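Local coordinates for protein aminotransferase class-III (Ochrobactrum anthropi, PDB 5GHF) that probably transfers amino groups between amines or amino acids and carbonyl compounds, using a cofactor derived from pyridoxal 5'-phosphate, as a class III omega-transaminase, at residues A[256-261]-A[282-287]; A[250-255]-A[302-307]; A[352-357]-A[429-434]. All coordinates share one frame; numbering follows the deposited sequence.

Contact 1: A[256-261]-A[282-287]. With PMP (4'-deoxy-4'-aminopyridoxal-5'-phosphate), chain C.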
loop_
_atom_site.group_PDB
_atom_site.type_symbol
_atom_site.label_atom_id
_atom_site.label_comp_id
_atom_site.label_asym_id
_atom_site.label_seq_id
_atom_site.Cartn_x
_atom_site.Cartn_y
_atom_site.Cartn_z
ATOM N N ILE A 256 -4.994 20.244 -2.429
ATOM C CA ILE A 256 -4.980 18.857 -2.795
ATOM C C ILE A 256 -6.421 18.327 -2.791
ATOM O O ILE A 256 -7.078 18.328 -1.774
ATOM C CB ILE A 256 -4.215 18.021 -1.789
ATOM C CG1 ILE A 256 -2.751 18.542 -1.562
ATOM C CG2 ILE A 256 -4.219 16.558 -2.213
ATOM C CD1 ILE A 256 -2.102 17.848 -0.368
ATOM N N ALA A 257 -6.901 17.980 -3.974
ATOM C CA ALA A 257 -8.218 17.357 -4.140
ATOM C C ALA A 257 -8.057 15.831 -4.067
ATOM O O ALA A 257 -7.398 15.253 -4.913
ATOM C CB ALA A 257 -8.808 17.771 -5.476
ATOM N N ASP A 258 -8.582 15.196 -3.042
ATOM C CA ASP A 258 -8.547 13.758 -2.929
ATOM C C ASP A 258 -9.820 13.244 -3.607
ATOM O O ASP A 258 -10.924 13.314 -3.025
ATOM C CB ASP A 258 -8.428 13.348 -1.449
ATOM C CG ASP A 258 -8.329 11.858 -1.236
ATOM O OD1 ASP A 258 -8.637 11.117 -2.196
ATOM O OD2 ASP A 258 -7.935 11.386 -0.116
ATOM N N GLU A 259 -9.644 12.795 -4.842
ATOM C CA GLU A 259 -10.705 12.280 -5.698
ATOM C C GLU A 259 -10.724 10.766 -5.751
ATOM O O GLU A 259 -11.215 10.184 -6.737
ATOM C CB GLU A 259 -10.529 12.818 -7.119
ATOM C CG GLU A 259 -10.646 14.321 -7.190
ATOM C CD GLU A 259 -11.939 14.808 -7.801
ATOM O OE1 GLU A 259 -12.953 14.035 -7.961
ATOM O OE2 GLU A 259 -11.935 16.006 -8.122
ATOM N N VAL A 260 -10.186 10.114 -4.721
ATOM C CA VAL A 260 -10.123 8.661 -4.686
ATOM C C VAL A 260 -11.534 8.055 -4.880
ATOM O O VAL A 260 -11.666 7.089 -5.587
ATOM C CB VAL A 260 -9.377 8.189 -3.418
ATOM C CG1 VAL A 260 -9.587 6.704 -3.103
ATOM C CG2 VAL A 260 -7.875 8.452 -3.584
ATOM N N ILE A 261 -12.540 8.648 -4.270
ATOM C CA ILE A 261 -13.912 8.222 -4.418
ATOM C C ILE A 261 -14.622 8.995 -5.555
ATOM O O ILE A 261 -15.288 8.395 -6.421
ATOM C CB ILE A 261 -14.720 8.285 -3.114
ATOM C CG1 ILE A 261 -14.297 7.128 -2.188
ATOM C CG2 ILE A 261 -16.191 8.178 -3.382
ATOM C CD1 ILE A 261 -14.950 7.158 -0.832
ATOM N N ILE A 282 -3.002 19.589 -6.923
ATOM C CA ILE A 282 -2.658 18.166 -6.807
ATOM C C ILE A 282 -3.948 17.392 -6.769
ATOM O O ILE A 282 -4.847 17.762 -6.031
ATOM C CB ILE A 282 -1.822 17.842 -5.544
ATOM C CG1 ILE A 282 -0.525 18.647 -5.571
ATOM C CG2 ILE A 282 -1.485 16.364 -5.479
ATOM C CD1 ILE A 282 0.294 18.567 -4.270
ATOM N N LEU A 283 -4.061 16.345 -7.577
ATOM C CA LEU A 283 -5.315 15.573 -7.650
ATOM C C LEU A 283 -4.929 14.098 -7.431
ATOM O O LEU A 283 -4.084 13.568 -8.146
ATOM C CB LEU A 283 -5.949 15.770 -9.017
ATOM C CG LEU A 283 -7.437 15.413 -9.021
ATOM C CD1 LEU A 283 -8.267 16.309 -9.912
ATOM C CD2 LEU A 283 -7.593 13.962 -9.354
ATOM N N VAL A 284 -5.578 13.462 -6.483
ATOM C CA VAL A 284 -5.295 12.079 -6.110
ATOM C C VAL A 284 -6.437 11.179 -6.572
ATOM O O VAL A 284 -7.669 11.483 -6.337
ATOM C CB VAL A 284 -5.110 11.988 -4.596
ATOM C CG1 VAL A 284 -4.647 10.574 -4.181
ATOM C CG2 VAL A 284 -4.137 13.058 -4.084
ATOM N N MET A 285 -6.066 10.078 -7.203
ATOM C CA MET A 285 -7.033 9.134 -7.759
ATOM C C MET A 285 -6.753 7.714 -7.382
ATOM O O MET A 285 -5.610 7.351 -7.172
ATOM C CB MET A 285 -7.036 9.177 -9.277
ATOM C CG MET A 285 -7.484 10.520 -9.801
ATOM S SD MET A 285 -6.845 10.755 -11.489
ATOM C CE MET A 285 -5.116 11.031 -11.046
ATOM N N SER A 286 -7.821 6.911 -7.260
ATOM C CA SER A 286 -7.666 5.465 -7.186
ATOM C C SER A 286 -9.034 4.818 -7.536
ATOM O O SER A 286 -9.884 5.467 -8.174
ATOM C CB SER A 286 -7.183 5.080 -5.784
ATOM O OG SER A 286 -6.853 3.686 -5.723
ATOM N N LYS A 287 -9.266 3.597 -7.071
ATOM C CA LYS A 287 -10.627 2.999 -6.987
ATOM C C LYS A 287 -11.242 2.876 -8.339
ATOM O O LYS A 287 -10.853 1.958 -9.083
ATOM C CB LYS A 287 -11.520 3.746 -6.003
ATOM C CG LYS A 287 -11.157 3.481 -4.552
ATOM C CD LYS A 287 -12.172 4.144 -3.641
ATOM C CE LYS A 287 -11.733 4.141 -2.192
ATOM N NZ LYS A 287 -11.836 2.817 -1.535
HETATM N N1 PMP C . -8.756 8.770 0.023
HETATM C C2 PMP C . -10.098 8.560 -0.010
HETATM C C2A PMP C . -11.027 9.701 -0.266
HETATM C C3 PMP C . -10.651 7.211 0.132
HETATM O O3 PMP C . -11.986 6.947 0.100
HETATM C C4 PMP C . -9.672 6.112 0.294
HETATM C C4A PMP C . -10.071 4.669 0.460
HETATM N N4A PMP C . -11.404 4.516 1.050
HETATM C C5 PMP C . -8.232 6.446 0.363
HETATM C C6 PMP C . -7.855 7.763 0.213
HETATM C C5A PMP C . -7.204 5.348 0.562
HETATM O O4P PMP C . -7.119 4.374 -0.488
HETATM P P PMP C . -6.521 2.852 -0.199
HETATM O O1P PMP C . -5.239 3.137 0.516
HETATM O O2P PMP C . -6.365 2.391 -1.607
HETATM O O3P PMP C . -7.550 2.146 0.615
HETATM O O HOH W 1 -10.230 8.272 -8.401
#
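Ile256 and Ile282 open a parallel strand pair that runs to Asp258 beside Val284, the two strands of a beta-alpha-beta unit in the sheet that carries the cofactor in this aminotransferase fold. The backbone ladder consists of Ala257 N to Ile282 O (2.9 Å), Val284 N to Ala257 O (3.0 Å) and Glu259 N to Val284 O, the last bent to 132° as the chain leaves the sheet. Apolar packing fills the face toward helix 118-135, where Ile256 CG2 meets Val284 CG2 at 4.0 Å and Ile282 lies alongside Ile256. At the end of the strand, Asp258 OD1 accepts from Val260 N in an Asx turn. The other oxygen, OD2, lies 2.7 Å from N1 of PMP and accepts hydrogen bonds from His152 and Asn122, which probably help to hold the carboxylate at the pyridine nitrogen. Val260, resting on Ser286 CB, puts CG1 over one face of the cofactor ring, 3.4 Å from C3. The Lys287 chain climbs past this valine and bends at its last torsion (chi4 -74°), leaving NZ 3.1 Å from PMP N4A. That position fits the Schiff-base lysine of the family, and NZ is hydrogen-bonded to Leu57 O and to Thr324 OG1 of the second subunit.

Contact 2: A[250-255]-A[302-307]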
loop_
_atom_site.group_PDB
_atom_site.type_symbol
_atom_site.label_atom_id
_atom_site.label_comp_id
_atom_site.label_asym_id
_atom_site.label_seq_id
_atom_site.Cartn_x
_atom_site.Cartn_y
_atom_site.Cartn_z
ATOM N N ARG A 250 -5.288 33.432 -0.561
ATOM C CA ARG A 250 -4.740 34.569 0.187
ATOM C C ARG A 250 -3.390 34.282 0.831
ATOM O O ARG A 250 -2.610 35.166 0.937
ATOM C CB ARG A 250 -5.737 35.003 1.223
ATOM C CG ARG A 250 -5.448 36.295 2.046
ATOM C CD ARG A 250 -6.623 36.617 2.998
ATOM N NE ARG A 250 -7.820 36.865 2.201
ATOM C CZ ARG A 250 -9.051 36.453 2.479
ATOM N NH1 ARG A 250 -9.343 35.764 3.578
ATOM N NH2 ARG A 250 -10.023 36.708 1.601
ATOM N N TYR A 251 -3.107 33.039 1.217
ATOM C CA TYR A 251 -1.920 32.684 1.965
ATOM C C TYR A 251 -0.983 31.775 1.163
ATOM O O TYR A 251 -0.070 31.204 1.704
ATOM C CB TYR A 251 -2.336 32.066 3.273
ATOM C CG TYR A 251 -3.107 32.996 4.149
ATOM C CD1 TYR A 251 -2.468 34.049 4.813
ATOM C CD2 TYR A 251 -4.451 32.821 4.330
ATOM C CE1 TYR A 251 -3.178 34.898 5.584
ATOM C CE2 TYR A 251 -5.202 33.650 5.112
ATOM C CZ TYR A 251 -4.569 34.730 5.708
ATOM O OH TYR A 251 -5.265 35.510 6.511
ATOM N N ASP A 252 -1.260 31.637 -0.131
ATOM C CA ASP A 252 -0.522 30.819 -1.071
ATOM C C ASP A 252 -0.399 29.370 -0.628
ATOM O O ASP A 252 0.656 28.786 -0.658
ATOM C CB ASP A 252 0.855 31.502 -1.410
ATOM C CG ASP A 252 1.333 31.196 -2.849
ATOM O OD1 ASP A 252 0.573 31.416 -3.832
ATOM O OD2 ASP A 252 2.489 30.721 -3.031
ATOM N N ILE A 253 -1.506 28.777 -0.233
ATOM C CA ILE A 253 -1.505 27.397 0.241
ATOM C C ILE A 253 -1.948 26.493 -0.907
ATOM O O ILE A 253 -2.938 26.789 -1.589
ATOM C CB ILE A 253 -2.425 27.262 1.454
ATOM C CG1 ILE A 253 -1.835 28.113 2.603
ATOM C CG2 ILE A 253 -2.554 25.834 1.881
ATOM C CD1 ILE A 253 -2.750 28.346 3.721
ATOM N N LEU A 254 -1.234 25.385 -1.099
ATOM C CA LEU A 254 -1.617 24.401 -2.128
ATOM C C LEU A 254 -2.953 23.694 -1.784
ATOM O O LEU A 254 -3.224 23.390 -0.602
ATOM C CB LEU A 254 -0.518 23.378 -2.333
ATOM C CG LEU A 254 0.844 23.891 -2.719
ATOM C CD1 LEU A 254 1.782 22.718 -2.638
ATOM C CD2 LEU A 254 0.794 24.469 -4.130
ATOM N N LEU A 255 -3.783 23.460 -2.788
ATOM C CA LEU A 255 -4.986 22.645 -2.632
ATOM C C LEU A 255 -4.785 21.257 -3.232
ATOM O O LEU A 255 -4.424 21.103 -4.384
ATOM C CB LEU A 255 -6.164 23.344 -3.323
ATOM C CG LEU A 255 -7.465 22.532 -3.321
ATOM C CD1 LEU A 255 -7.990 22.229 -1.933
ATOM C CD2 LEU A 255 -8.438 23.338 -4.087
ATOM N N ASN A 302 0.302 20.003 -10.859
ATOM C CA ASN A 302 0.325 21.065 -11.871
ATOM C C ASN A 302 1.765 21.628 -12.019
ATOM O O ASN A 302 2.726 21.216 -11.296
ATOM C CB ASN A 302 -0.727 22.105 -11.626
ATOM C CG ASN A 302 -0.464 22.918 -10.370
ATOM O OD1 ASN A 302 0.526 22.742 -9.682
ATOM N ND2 ASN A 302 -1.379 23.781 -10.069
ATOM N N GLU A 303 1.916 22.554 -12.949
ATOM C CA GLU A 303 3.213 23.166 -13.147
ATOM C C GLU A 303 3.749 23.994 -11.917
ATOM O O GLU A 303 4.928 23.933 -11.584
ATOM C CB GLU A 303 3.189 24.001 -14.426
ATOM C CG GLU A 303 4.618 24.430 -14.843
ATOM C CD GLU A 303 5.494 23.253 -15.330
ATOM O OE1 GLU A 303 5.001 22.173 -15.821
ATOM O OE2 GLU A 303 6.719 23.419 -15.247
ATOM N N ARG A 304 2.878 24.683 -11.252
ATOM C CA ARG A 304 3.229 25.359 -10.017
ATOM C C ARG A 304 3.909 24.435 -9.034
ATOM O O ARG A 304 4.894 24.819 -8.441
ATOM C CB ARG A 304 1.970 25.906 -9.371
ATOM C CG ARG A 304 2.110 26.644 -8.033
ATOM C CD ARG A 304 0.742 27.006 -7.550
ATOM N NE ARG A 304 0.795 27.677 -6.266
ATOM C CZ ARG A 304 -0.233 27.915 -5.491
ATOM N NH1 ARG A 304 -1.482 27.536 -5.801
ATOM N NH2 ARG A 304 -0.010 28.566 -4.374
ATOM N N VAL A 305 3.405 23.178 -8.912
ATOM C CA VAL A 305 3.946 22.230 -7.999
ATOM C C VAL A 305 5.198 21.676 -8.548
ATOM O O VAL A 305 6.161 21.558 -7.795
ATOM C CB VAL A 305 2.931 21.118 -7.650
ATOM C CG1 VAL A 305 3.580 19.968 -6.861
ATOM C CG2 VAL A 305 1.772 21.707 -6.869
ATOM N N TYR A 306 5.181 21.259 -9.822
ATOM C CA TYR A 306 6.266 20.563 -10.406
ATOM C C TYR A 306 7.519 21.475 -10.669
ATOM O O TYR A 306 8.612 20.948 -10.596
ATOM C CB TYR A 306 5.836 19.952 -11.733
ATOM C CG TYR A 306 6.904 19.203 -12.430
ATOM C CD1 TYR A 306 7.366 17.987 -11.960
ATOM C CD2 TYR A 306 7.473 19.703 -13.626
ATOM C CE1 TYR A 306 8.392 17.304 -12.606
ATOM C CE2 TYR A 306 8.472 19.008 -14.310
ATOM C CZ TYR A 306 8.921 17.815 -13.790
ATOM O OH TYR A 306 9.921 17.151 -14.467
ATOM N N ALA A 307 7.336 22.772 -10.955
ATOM C CA ALA A 307 8.501 23.604 -11.467
ATOM C C ALA A 307 9.709 23.608 -10.528
ATOM O O ALA A 307 10.800 23.335 -10.992
ATOM C CB ALA A 307 8.081 25.009 -11.791
HETATM O O HOH W 2 -2.288 29.028 -3.460
#
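Leu254 lays its CD2 methyl over the centre of one face of the Arg304 guanidinium, 3.8 Å from CZ, while the leucine and the arginine run alongside in opposite senses. The same methyl touches Val305 CG2 at 4.0 Å, and this apolar patch, in which Leu254 and Val305 are buried, is the close-packed half of the contact. Arg304 reaches it with a fully extended chain, CG trans to the backbone N (chi1 179°), that spans from helix 303-306 to the start of strand 254-258. The solvent side is looser. There the exposed Asp252 forms a salt bridge from OD1 to Arg304 NH2 at 3.0 Å, with the carboxylate and guanidinium planes 38° apart and the approach oblique. A water donating to Ile253 O at 3.0 Å also lies next to the guanidinium. Through its other terminal nitrogen, NH1, Arg304 has a second salt bridge, to Asp281. A methionine in place of Arg304 would probably leave Asp252 and Asp281 without their shared counter-charge. Both backbones are shaped by helix ends: Asp252, with positive phi, closes helix 240-250 in a Schellman motif, and Asn302 is the N-cap of 303-306, its OD1 accepting from Val305 N at 3.0 Å. The contact thus joins the turn after helix 240-250 to the short helix after strand 297-301. Leu254 pairs with strand 219-224, and Arg132 of helix 118-135 donates to the carbonyls of Arg304 and Val305.

Contact 3: A[352-357]-A[429-434]; sequences RDRGTY and LIINDQ
Arg354 NE donates to Asp433 OD1 at 2.7 Å, a salt bridge between the middle of helix 347-363 and the first turn of the C-terminal helix 433-455, whose N-cap is Asn432. The carboxylate oxygen lies at the edge of the guanidinium, close to its plane, yet the donor meets it from well above the carboxylate plane, 58° out of it. The arginine and aspartate side chains run nearly perpendicular, and the second link, Arg354 NH1 to Asp433 OD2 at 3.3 Å, is weak. To present NE here the arginine folds back on itself, bent at both chi2 (-48°) and chi3 (35°), and Asp353 CB lies against one face of its guanidinium. Arg354 CG itself, set by the first torsion beside the backbone N, lies 3.3 Å from Ile431 O, a carbonyl that accepts from Asn350 ND2. Asn350 bonds Arg354 NH2 as well, so one asparagine helps to hold both sides of the contact. Tyr357, one turn on, brings CD2 to 3.6 Å from Asp433 OD1, while its hydroxyl is bonded to Arg361. Asn432 caps the helix through OD1 to Gln435 N, and the negative Asp433 in the first turn is likely to be favoured by the helix dipole. A water donates to Asp433 OD2 at 2.7 Å and accepts from Arg354 NH1.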
loop_
_atom_site.group_PDB
_atom_site.type_symbol
_atom_site.label_atom_id
_atom_site.label_comp_id
_atom_site.label_asym_id
_atom_site.label_seq_id
_atom_site.Cartn_x
_atom_site.Cartn_y
_atom_site.Cartn_z
ATOM N N ARG A 352 -24.607 10.029 -14.014
ATOM C CA ARG A 352 -25.313 11.292 -13.822
ATOM C C ARG A 352 -26.831 11.146 -13.887
ATOM O O ARG A 352 -27.514 11.691 -13.020
ATOM C CB ARG A 352 -24.876 12.312 -14.865
ATOM C CG ARG A 352 -25.558 13.668 -14.803
ATOM C CD ARG A 352 -24.968 14.544 -15.906
ATOM N NE ARG A 352 -25.535 15.895 -15.864
ATOM C CZ ARG A 352 -24.988 16.999 -15.288
ATOM N NH1 ARG A 352 -23.804 17.001 -14.656
ATOM N NH2 ARG A 352 -25.659 18.155 -15.364
ATOM N N ASP A 353 -27.340 10.421 -14.885
ATOM C CA ASP A 353 -28.810 10.285 -15.017
ATOM C C ASP A 353 -29.433 9.310 -14.022
ATOM O O ASP A 353 -30.475 9.611 -13.401
ATOM C CB ASP A 353 -29.186 9.940 -16.403
ATOM C CG ASP A 353 -28.827 11.020 -17.388
ATOM O OD1 ASP A 353 -28.531 12.195 -17.012
ATOM O OD2 ASP A 353 -28.777 10.663 -18.563
ATOM N N ARG A 354 -28.791 8.161 -13.772
ATOM C CA ARG A 354 -29.306 7.312 -12.716
ATOM C C ARG A 354 -29.131 8.015 -11.329
ATOM O O ARG A 354 -29.904 7.780 -10.446
ATOM C CB ARG A 354 -28.685 5.964 -12.618
ATOM C CG ARG A 354 -28.467 5.217 -13.874
ATOM C CD ARG A 354 -29.354 4.971 -14.978
ATOM N NE ARG A 354 -30.312 5.903 -15.427
ATOM C CZ ARG A 354 -30.388 6.448 -16.625
ATOM N NH1 ARG A 354 -31.441 7.206 -16.862
ATOM N NH2 ARG A 354 -29.413 6.339 -17.560
ATOM N N GLY A 355 -28.083 8.839 -11.192
ATOM C CA GLY A 355 -27.823 9.596 -9.990
ATOM C C GLY A 355 -28.958 10.588 -9.702
ATOM O O GLY A 355 -29.487 10.669 -8.581
ATOM N N THR A 356 -29.361 11.311 -10.721
ATOM C CA THR A 356 -30.510 12.196 -10.576
ATOM C C THR A 356 -31.709 11.413 -10.053
ATOM O O THR A 356 -32.370 11.822 -9.112
ATOM C CB THR A 356 -30.834 12.853 -11.910
ATOM O OG1 THR A 356 -29.735 13.684 -12.230
ATOM C CG2 THR A 356 -32.133 13.732 -11.833
ATOM N N TYR A 357 -31.975 10.247 -10.627
ATOM C CA TYR A 357 -33.114 9.474 -10.180
ATOM C C TYR A 357 -32.939 8.904 -8.732
ATOM O O TYR A 357 -33.872 8.903 -7.913
ATOM C CB TYR A 357 -33.379 8.381 -11.214
ATOM C CG TYR A 357 -34.500 7.477 -10.874
ATOM C CD1 TYR A 357 -35.835 7.962 -10.836
ATOM C CD2 TYR A 357 -34.276 6.160 -10.613
ATOM C CE1 TYR A 357 -36.895 7.154 -10.486
ATOM C CE2 TYR A 357 -35.341 5.323 -10.301
ATOM C CZ TYR A 357 -36.649 5.817 -10.244
ATOM O OH TYR A 357 -37.652 4.929 -9.878
ATOM N N LEU A 429 -21.445 2.365 -11.679
ATOM C CA LEU A 429 -21.740 3.282 -12.764
ATOM C C LEU A 429 -22.618 2.622 -13.849
ATOM O O LEU A 429 -23.350 3.339 -14.496
ATOM C CB LEU A 429 -20.443 3.804 -13.417
ATOM C CG LEU A 429 -19.387 4.372 -12.505
ATOM C CD1 LEU A 429 -18.156 4.657 -13.319
ATOM C CD2 LEU A 429 -19.953 5.572 -11.780
ATOM N N ILE A 430 -22.647 1.282 -13.925
ATOM C CA ILE A 430 -23.455 0.534 -14.848
ATOM C C ILE A 430 -24.914 0.351 -14.434
ATOM O O ILE A 430 -25.627 -0.287 -15.169
ATOM C CB ILE A 430 -22.872 -0.828 -15.176
ATOM C CG1 ILE A 430 -22.760 -1.693 -13.914
ATOM C CG2 ILE A 430 -21.548 -0.685 -15.969
ATOM C CD1 ILE A 430 -22.678 -3.140 -14.275
ATOM N N ILE A 431 -25.305 0.829 -13.259
ATOM C CA ILE A 431 -26.634 0.553 -12.743
ATOM C C ILE A 431 -27.690 1.195 -13.642
ATOM O O ILE A 431 -27.413 2.155 -14.292
ATOM C CB ILE A 431 -26.778 0.968 -11.260
ATOM C CG1 ILE A 431 -27.990 0.297 -10.607
ATOM C CG2 ILE A 431 -26.721 2.450 -11.065
ATOM C CD1 ILE A 431 -28.082 0.559 -9.124
ATOM N N ASN A 432 -28.879 0.618 -13.680
ATOM C CA ASN A 432 -29.976 1.217 -14.459
ATOM C C ASN A 432 -31.097 1.677 -13.519
ATOM O O ASN A 432 -31.059 1.384 -12.303
ATOM C CB ASN A 432 -30.488 0.230 -15.536
ATOM C CG ASN A 432 -31.101 -1.066 -14.957
ATOM O OD1 ASN A 432 -31.883 -1.043 -14.013
ATOM N ND2 ASN A 432 -30.837 -2.190 -15.639
ATOM N N ASP A 433 -32.088 2.369 -14.046
ATOM C CA ASP A 433 -33.142 2.948 -13.176
ATOM C C ASP A 433 -33.937 1.884 -12.452
ATOM O O ASP A 433 -34.377 2.083 -11.313
ATOM C CB ASP A 433 -34.075 3.874 -13.956
ATOM C CG ASP A 433 -33.434 5.248 -14.246
ATOM O OD1 ASP A 433 -32.362 5.604 -13.633
ATOM O OD2 ASP A 433 -34.000 5.994 -15.078
ATOM N N GLN A 434 -34.214 0.770 -13.113
ATOM C CA GLN A 434 -34.977 -0.292 -12.446
ATOM C C GLN A 434 -34.244 -0.861 -11.201
ATOM O O GLN A 434 -34.852 -1.151 -10.195
ATOM C CB GLN A 434 -35.305 -1.452 -13.429
ATOM C CG GLN A 434 -35.932 -2.644 -12.711
ATOM C CD GLN A 434 -37.290 -2.400 -11.988
ATOM O OE1 GLN A 434 -38.358 -2.521 -12.644
ATOM N NE2 GLN A 434 -37.290 -2.152 -10.618
HETATM O O HOH W 3 -33.545 8.623 -14.844
#

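How the contacts relate
From the N terminus, the first segment met is 250-255, which runs directly into 256-261 along strand 254-258. Contact 1 closes its short loop first, at 282-287, and lies wholly within the longer loop that contact 2 closes at 302-307. The two meet physically: Ile282 N is 3.3 Å from Leu255 O, a probable hydrogen bond, and Ile282 CG1 packs on Val305 CG2. Contact 2 thus works at the end of the sheet where strand 254-258 starts, and contact 1 at the cofactor end. Contact 3 then closes a separate loop, from 352-357 to 429-434, joining helices 347-363 and 433-455 about 8 Å from contact 1 and about 20 Å from contact 2 by nearest atoms, touching neither.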